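Local coordinates for VAO-type flavoprotein oxidase VAO615 (Myceliophthora thermophila, PDB 6F72) that probably acts as a secreted oxidoreductase, carrying bicovalently bound FAD that reacts rapidly with oxygen once reduced; its substrate is still unknown, at residues A444-A456 and W469-S481. Sequence-based numbering, arbitrary orientation.
Sequences AFSPFYCDSFSVA and WRTGMLLCAPAGS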
ATOM      1  N   ALA A 444     -20.897  -0.268   5.427  1.00 30.60           N
ATOM      2  CA  ALA A 444     -19.589  -0.939   5.494  1.00 29.92           C
ATOM      3  C   ALA A 444     -18.419  -0.147   4.841  1.00 29.26           C
ATOM      4  O   ALA A 444     -17.247  -0.426   5.099  1.00 28.76           O
ATOM      5  CB  ALA A 444     -19.693  -2.336   4.901  1.00 29.83           C
ATOM      6  N   PHE A 445     -18.749   0.845   4.015  1.00 29.24           N
ATOM      7  CA  PHE A 445     -17.758   1.599   3.249  1.00 28.78           C
ATOM      8  C   PHE A 445     -17.712   3.088   3.607  1.00 29.00           C
ATOM      9  O   PHE A 445     -16.981   3.869   2.966  1.00 28.78           O
ATOM     10  CB  PHE A 445     -18.008   1.407   1.752  1.00 28.75           C
ATOM     11  CG  PHE A 445     -17.726   0.010   1.256  1.00 28.47           C
ATOM     12  CD1 PHE A 445     -18.662  -1.017   1.417  1.00 28.72           C
ATOM     13  CD2 PHE A 445     -16.535  -0.274   0.599  1.00 27.89           C
ATOM     14  CE1 PHE A 445     -18.400  -2.302   0.949  1.00 28.60           C
ATOM     15  CE2 PHE A 445     -16.273  -1.556   0.114  1.00 27.76           C
ATOM     16  CZ  PHE A 445     -17.203  -2.572   0.296  1.00 28.07           C
ATOM     17  N   SER A 446     -18.457   3.464   4.649  1.00 29.31           N
ATOM     18  CA  SER A 446     -18.550   4.846   5.130  1.00 29.71           C
ATOM     19  C   SER A 446     -18.190   4.904   6.628  1.00 29.82           C
ATOM     20  O   SER A 446     -18.554   3.987   7.345  1.00 30.09           O
ATOM     21  CB  SER A 446     -19.959   5.387   4.880  1.00 30.45           C
ATOM     22  OG  SER A 446     -20.160   6.670   5.458  1.00 31.04           O
ATOM     23  N   PRO A 447     -17.442   5.911   7.108  1.00 29.86           N
ATOM     24  CA  PRO A 447     -16.761   6.929   6.281  1.00 29.63           C
ATOM     25  C   PRO A 447     -15.603   6.338   5.487  1.00 28.96           C
ATOM     26  O   PRO A 447     -15.313   5.139   5.605  1.00 28.35           O
ATOM     27  CB  PRO A 447     -16.231   7.935   7.315  1.00 29.88           C
ATOM     28  CG  PRO A 447     -16.165   7.177   8.605  1.00 29.95           C
ATOM     29  CD  PRO A 447     -17.267   6.164   8.553  1.00 30.02           C
ATOM     30  N   PHE A 448     -14.975   7.167   4.654  1.00 29.00           N
ATOM     31  CA  PHE A 448     -13.773   6.761   3.930  1.00 28.55           C
ATOM     32  C   PHE A 448     -12.777   7.905   3.854  1.00 28.86           C
ATOM     33  O   PHE A 448     -13.149   9.083   3.962  1.00 29.16           O
ATOM     34  CB  PHE A 448     -14.109   6.215   2.534  1.00 28.20           C
ATOM     35  CG  PHE A 448     -14.771   7.219   1.623  1.00 28.43           C
ATOM     36  CD1 PHE A 448     -16.166   7.362   1.610  1.00 28.85           C
ATOM     37  CD2 PHE A 448     -14.012   8.011   0.764  1.00 28.17           C
ATOM     38  CE1 PHE A 448     -16.782   8.288   0.771  1.00 29.19           C
ATOM     39  CE2 PHE A 448     -14.620   8.939  -0.079  1.00 28.60           C
ATOM     40  CZ  PHE A 448     -16.013   9.075  -0.075  1.00 29.07           C
ATOM     41  N   TYR A 449     -11.509   7.540   3.679  1.00 28.90           N
ATOM     42  CA  TYR A 449     -10.434   8.508   3.656  1.00 29.30           C
ATOM     43  C   TYR A 449     -10.122   8.994   2.256  1.00 28.72           C
ATOM     44  O   TYR A 449     -10.197   8.234   1.279  1.00 28.17           O
ATOM     45  CB  TYR A 449      -9.176   7.943   4.301  1.00 29.88           C
ATOM     46  CG  TYR A 449      -9.326   7.705   5.783  1.00 31.17           C
ATOM     47  CD1 TYR A 449      -9.270   8.779   6.696  1.00 31.99           C
ATOM     48  CD2 TYR A 449      -9.508   6.402   6.286  1.00 31.38           C
ATOM     49  CE1 TYR A 449      -9.400   8.562   8.067  1.00 32.69           C
ATOM     50  CE2 TYR A 449      -9.633   6.175   7.655  1.00 32.19           C
ATOM     51  CZ  TYR A 449      -9.581   7.257   8.538  1.00 32.86           C
ATOM     52  OH  TYR A 449      -9.718   7.038   9.894  1.00 33.67           O
ATOM     53  N   CYS A 450      -9.785  10.277   2.181  1.00 28.77           N
ATOM     54  CA  CYS A 450      -9.187  10.851   0.996  1.00 28.45           C
ATOM     55  C   CYS A 450      -7.885  11.536   1.330  1.00 28.54           C
ATOM     56  O   CYS A 450      -7.717  12.106   2.417  1.00 28.81           O
ATOM     57  CB  CYS A 450     -10.100  11.878   0.366  1.00 28.54           C
ATOM     58  SG  CYS A 450     -11.633  11.224  -0.246  1.00 28.34           S
ATOM     59  N   ASP A 451      -6.967  11.481   0.376  1.00 28.41           N
ATOM     60  CA  ASP A 451      -5.815  12.339   0.424  1.00 28.80           C
ATOM     61  C   ASP A 451      -5.842  13.305  -0.742  1.00 28.81           C
ATOM     62  O   ASP A 451      -6.408  13.000  -1.792  1.00 28.49           O
ATOM     63  CB  ASP A 451      -4.537  11.533   0.409  1.00 28.87           C
ATOM     64  CG  ASP A 451      -3.704  11.796   1.627  1.00 29.56           C
ATOM     65  OD1 ASP A 451      -3.959  11.092   2.639  1.00 29.33           O
ATOM     66  OD2 ASP A 451      -2.826  12.712   1.565  1.00 30.09           O
ATOM     67  N   SER A 452      -5.219  14.460  -0.533  1.00 29.04           N
ATOM     68  CA  SER A 452      -5.132  15.501  -1.546  1.00 29.21           C
ATOM     69  C   SER A 452      -3.680  15.896  -1.770  1.00 29.11           C
ATOM     70  O   SER A 452      -2.875  15.927  -0.826  1.00 29.00           O
ATOM     71  CB  SER A 452      -5.983  16.704  -1.153  1.00 29.79           C
ATOM     72  OG  SER A 452      -5.620  17.193   0.123  1.00 30.09           O
ATOM     73  N   PHE A 453      -3.358  16.192  -3.027  1.00 29.03           N
ATOM     74  CA  PHE A 453      -1.969  16.380  -3.464  1.00 28.94           C
ATOM     75  C   PHE A 453      -1.893  17.097  -4.805  1.00 29.22           C
ATOM     76  O   PHE A 453      -2.817  17.004  -5.621  1.00 29.17           O
ATOM     77  CB  PHE A 453      -1.261  15.013  -3.594  1.00 28.24           C
ATOM     78  CG  PHE A 453      -1.929  14.079  -4.562  1.00 27.82           C
ATOM     79  CD1 PHE A 453      -1.600  14.102  -5.922  1.00 27.81           C
ATOM     80  CD2 PHE A 453      -2.910  13.199  -4.129  1.00 27.55           C
ATOM     81  CE1 PHE A 453      -2.234  13.264  -6.826  1.00 27.63           C
ATOM     82  CE2 PHE A 453      -3.542  12.351  -5.024  1.00 27.37           C
ATOM     83  CZ  PHE A 453      -3.209  12.380  -6.373  1.00 27.38           C
ATOM     84  N   SER A 454      -0.776  17.790  -5.026  1.00 29.57           N
ATOM     85  CA  SER A 454      -0.373  18.251  -6.348  1.00 29.92           C
ATOM     86  C   SER A 454       1.044  17.722  -6.607  1.00 29.87           C
ATOM     87  O   SER A 454       1.976  18.076  -5.894  1.00 30.19           O
ATOM     88  CB  SER A 454      -0.429  19.777  -6.430  1.00 30.30           C
ATOM     89  OG  SER A 454      -0.026  20.216  -7.710  1.00 30.45           O
ATOM     90  N   VAL A 455       1.190  16.847  -7.601  1.00 29.79           N
ATOM     91  CA  VAL A 455       2.474  16.176  -7.879  1.00 29.76           C
ATOM     92  C   VAL A 455       2.971  16.391  -9.329  1.00 30.14           C
ATOM     93  O   VAL A 455       3.792  15.614  -9.844  1.00 29.96           O
ATOM     94  CB  VAL A 455       2.449  14.664  -7.524  1.00 29.23           C
ATOM     95  CG1 VAL A 455       2.239  14.433  -6.023  1.00 29.30           C
ATOM     96  CG2 VAL A 455       1.419  13.908  -8.352  1.00 28.94           C
ATOM     97  N   ALA A 456       2.455  17.429  -9.986  1.00 30.66           N
ATOM     98  CA  ALA A 456       2.906  17.786 -11.321  1.00 31.26           C
ATOM     99  C   ALA A 456       4.052  18.796 -11.229  1.00 31.73           C
ATOM    100  O   ALA A 456       4.150  19.551 -10.251  1.00 32.23           O
ATOM    101  CB  ALA A 456       1.750  18.345 -12.143  1.00 31.49           C
ATOM    102  N   TRP A 469      -1.815  10.475 -11.944  1.00 21.82           N
ATOM    103  CA  TRP A 469      -1.153  11.116 -10.812  1.00 21.75           C
ATOM    104  C   TRP A 469      -0.830  12.597 -11.064  1.00 22.07           C
ATOM    105  O   TRP A 469      -1.020  13.422 -10.174  1.00 22.29           O
ATOM    106  CB  TRP A 469       0.109  10.364 -10.427  1.00 21.50           C
ATOM    107  CG  TRP A 469      -0.107   9.089  -9.658  1.00 21.24           C
ATOM    108  CD1 TRP A 469       0.024   7.815 -10.134  1.00 21.05           C
ATOM    109  CD2 TRP A 469      -0.471   8.965  -8.272  1.00 21.22           C
ATOM    110  NE1 TRP A 469      -0.208   6.902  -9.123  1.00 20.89           N
ATOM    111  CE2 TRP A 469      -0.529   7.580  -7.977  1.00 20.99           C
ATOM    112  CE3 TRP A 469      -0.757   9.889  -7.252  1.00 21.47           C
ATOM    113  CZ2 TRP A 469      -0.871   7.092  -6.696  1.00 20.96           C
ATOM    114  CZ3 TRP A 469      -1.091   9.411  -5.979  1.00 21.45           C
ATOM    115  CH2 TRP A 469      -1.148   8.013  -5.713  1.00 21.15           C
ATOM    116  N   ARG A 470      -0.368  12.939 -12.267  1.00 22.20           N
ATOM    117  CA  ARG A 470       0.016  14.336 -12.566  1.00 22.66           C
ATOM    118  C   ARG A 470      -1.188  15.290 -12.668  1.00 23.07           C
ATOM    119  O   ARG A 470      -1.118  16.448 -12.240  1.00 23.40           O
ATOM    120  CB  ARG A 470       0.897  14.435 -13.828  1.00 22.66           C
ATOM    121  CG  ARG A 470       2.053  13.441 -13.887  1.00 22.29           C
ATOM    122  CD  ARG A 470       3.030  13.611 -12.731  1.00 22.16           C
ATOM    123  NE  ARG A 470       4.075  12.595 -12.767  1.00 21.86           N
ATOM    124  CZ  ARG A 470       4.870  12.278 -11.746  1.00 21.68           C
ATOM    125  NH1 ARG A 470       4.758  12.897 -10.578  1.00 21.68           N
ATOM    126  NH2 ARG A 470       5.791  11.339 -11.908  1.00 21.57           N
ATOM    127  N   THR A 471      -2.278  14.799 -13.238  1.00 23.21           N
ATOM    128  CA  THR A 471      -3.514  15.589 -13.330  1.00 23.78           C
ATOM    129  C   THR A 471      -4.410  15.425 -12.086  1.00 23.79           C
ATOM    130  O   THR A 471      -5.276  16.267 -11.825  1.00 24.18           O
ATOM    131  CB  THR A 471      -4.299  15.273 -14.623  1.00 24.07           C
ATOM    132  OG1 THR A 471      -4.526  13.864 -14.705  1.00 23.88           O
ATOM    133  CG2 THR A 471      -3.525  15.725 -15.869  1.00 24.33           C
ATOM    134  N   GLY A 472      -4.176  14.357 -11.312  1.00 23.40           N
ATOM    135  CA  GLY A 472      -4.948  14.065 -10.103  1.00 23.44           C
ATOM    136  C   GLY A 472      -4.798  15.082  -8.994  1.00 23.75           C
ATOM    137  O   GLY A 472      -3.734  15.706  -8.852  1.00 23.73           O
ATOM    138  N   MET A 473      -5.879  15.257  -8.227  1.00 24.07           N
ATOM    139  CA  MET A 473      -5.887  16.103  -7.039  1.00 24.62           C
ATOM    140  C   MET A 473      -6.276  15.308  -5.768  1.00 24.68           C
ATOM    141  O   MET A 473      -5.773  15.593  -4.673  1.00 24.68           O
ATOM    142  CB  MET A 473      -6.814  17.304  -7.250  1.00 25.34           C
ATOM    143  CG  MET A 473      -6.558  18.454  -6.293  1.00 25.85           C
ATOM    144  SD  MET A 473      -7.575  19.941  -6.439  1.00 26.90           S
ATOM    145  CE  MET A 473      -9.114  19.389  -5.734  1.00 26.94           C
ATOM    146  N   LEU A 474      -7.173  14.327  -5.926  1.00 24.70           N
ATOM    147  CA  LEU A 474      -7.647  13.494  -4.822  1.00 24.81           C
ATOM    148  C   LEU A 474      -7.334  12.011  -5.042  1.00 24.46           C
ATOM    149  O   LEU A 474      -7.382  11.510  -6.170  1.00 24.34           O
ATOM    150  CB  LEU A 474      -9.163  13.663  -4.618  1.00 25.15           C
ATOM    151  CG  LEU A 474      -9.835  15.042  -4.577  1.00 25.79           C
ATOM    152  CD1 LEU A 474     -11.339  14.860  -4.433  1.00 26.23           C
ATOM    153  CD2 LEU A 474      -9.303  15.933  -3.465  1.00 26.01           C
ATOM    154  N   LEU A 475      -6.993  11.327  -3.959  1.00 24.45           N
ATOM    155  CA  LEU A 475      -6.955   9.876  -3.954  1.00 24.46           C
ATOM    156  C   LEU A 475      -7.865   9.491  -2.822  1.00 24.68           C
ATOM    157  O   LEU A 475      -7.506   9.657  -1.649  1.00 24.68           O
ATOM    158  CB  LEU A 475      -5.541   9.305  -3.742  1.00 24.24           C
ATOM    159  CG  LEU A 475      -5.250   7.776  -3.677  1.00 24.06           C
ATOM    160  CD1 LEU A 475      -5.738   7.112  -2.396  1.00 24.27           C
ATOM    161  CD2 LEU A 475      -5.787   6.992  -4.863  1.00 24.00           C
ATOM    162  N   CYS A 476      -9.052   9.025  -3.188  1.00 25.01           N
ATOM    163  CA  CYS A 476     -10.040   8.578  -2.198  1.00 25.44           C
ATOM    164  C   CYS A 476     -10.115   7.067  -2.159  1.00 24.99           C
ATOM    165  O   CYS A 476     -10.144   6.406  -3.206  1.00 24.79           O
ATOM    166  CB  CYS A 476     -11.409   9.186  -2.476  1.00 26.31           C
ATOM    167  SG  CYS A 476     -11.383  10.973  -2.237  1.00 27.49           S
ATOM    168  N   ALA A 477     -10.148   6.538  -0.939  1.00 24.75           N
ATOM    169  CA  ALA A 477     -10.178   5.106  -0.731  1.00 24.38           C
ATOM    170  C   ALA A 477     -11.429   4.620   0.050  1.00 24.53           C
ATOM    171  O   ALA A 477     -11.338   4.356   1.269  1.00 24.76           O
ATOM    172  CB  ALA A 477      -8.893   4.651  -0.049  1.00 24.02           C
ATOM    173  N   PRO A 478     -12.587   4.476  -0.636  1.00 24.46           N
ATOM    174  CA  PRO A 478     -13.704   3.762   0.016  1.00 24.57           C
ATOM    175  C   PRO A 478     -13.309   2.336   0.390  1.00 24.01           C
ATOM    176  O   PRO A 478     -12.957   1.536  -0.485  1.00 23.77           O
ATOM    177  CB  PRO A 478     -14.797   3.781  -1.053  1.00 24.84           C
ATOM    178  CG  PRO A 478     -14.544   5.055  -1.768  1.00 25.02           C
ATOM    179  CD  PRO A 478     -13.039   5.105  -1.891  1.00 24.67           C
ATOM    180  N   ALA A 479     -13.341   2.045   1.687  1.00 23.81           N
ATOM    181  CA  ALA A 479     -12.830   0.779   2.195  1.00 23.30           C
ATOM    182  C   ALA A 479     -13.876   0.060   3.043  1.00 23.41           C
ATOM    183  O   ALA A 479     -14.403   0.621   4.008  1.00 23.69           O
ATOM    184  CB  ALA A 479     -11.538   0.994   2.977  1.00 22.93           C
ATOM    185  N   GLY A 480     -14.153  -1.180   2.652  1.00 23.19           N
ATOM    186  CA  GLY A 480     -15.093  -2.053   3.348  1.00 23.34           C
ATOM    187  C   GLY A 480     -14.421  -2.798   4.473  1.00 23.15           C
ATOM    188  O   GLY A 480     -13.381  -3.460   4.280  1.00 22.80           O
ATOM    189  N   SER A 481     -15.015  -2.677   5.656  1.00 23.39           N
ATOM    190  CA  SER A 481     -14.561  -3.403   6.839  1.00 23.22           C
ATOM    191  C   SER A 481     -14.906  -4.879   6.742  1.00 23.08           C
ATOM    192  O   SER A 481     -15.810  -5.271   6.002  1.00 23.25           O
ATOM    193  CB  SER A 481     -15.146  -2.780   8.104  1.00 23.69           C
ATOM    194  OG  SER A 481     -16.531  -2.557   7.940  1.00 24.22           O
TER
HETATM  195  O   HOH W   1     -13.916   3.311   4.109  1.00 37.63           O
HETATM  196  O   HOH W   2     -10.771   4.886   3.673  1.00 35.82           O
HETATM  197  O   HOH W   3      -3.572  18.394  -7.929  1.00 38.67           O
HETATM  198  O   HOH W   4      -1.322  18.446 -10.370  1.00 40.32           O
HETATM  199  O   HOH W   5      -1.092  16.027  -9.314  1.00 22.43           O
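F453 lays its ring against the indole of W469; F453 CZ is 3.6 Å from W469 CE3. The two planes meet obliquely, at 45°. CG of F453 sits between its own backbone N and carbonyl carbon (chi1 59°), which brings the end of the ring close to W469. W469 CZ3 lies over one face of the F453 ring and M473 O over the other, and L475 CB touches F453 CE2. Nearby, R470 NH1 donates to V455 O at 3.0 Å, while NH2 forms a salt bridge with D249. Strands 448-452 and 472-480 are antiparallel neighbours in the seven-stranded sheet. D451 and L475 exchange two backbone hydrogen bonds, D451 N to L475 O and L475 N to D451 O, each 2.8 Å. A classic beta bulge at M473 and L474 faces I418 on the next strand. The C450-C476 disulfide joins a non-hydrogen-bonded pair, with CA atoms only 4.0 Å apart. On the other face, the D451 side chain lies about 6 Å from the FAD, and its OD1 is hydrogen-bonded to T341 OG1. P478 CG covers one face of the F448 ring, 4.1 Å from its centroid. G480 CA does likewise over F445, at 3.6 Å. A water bridges Y449 N and A477 O.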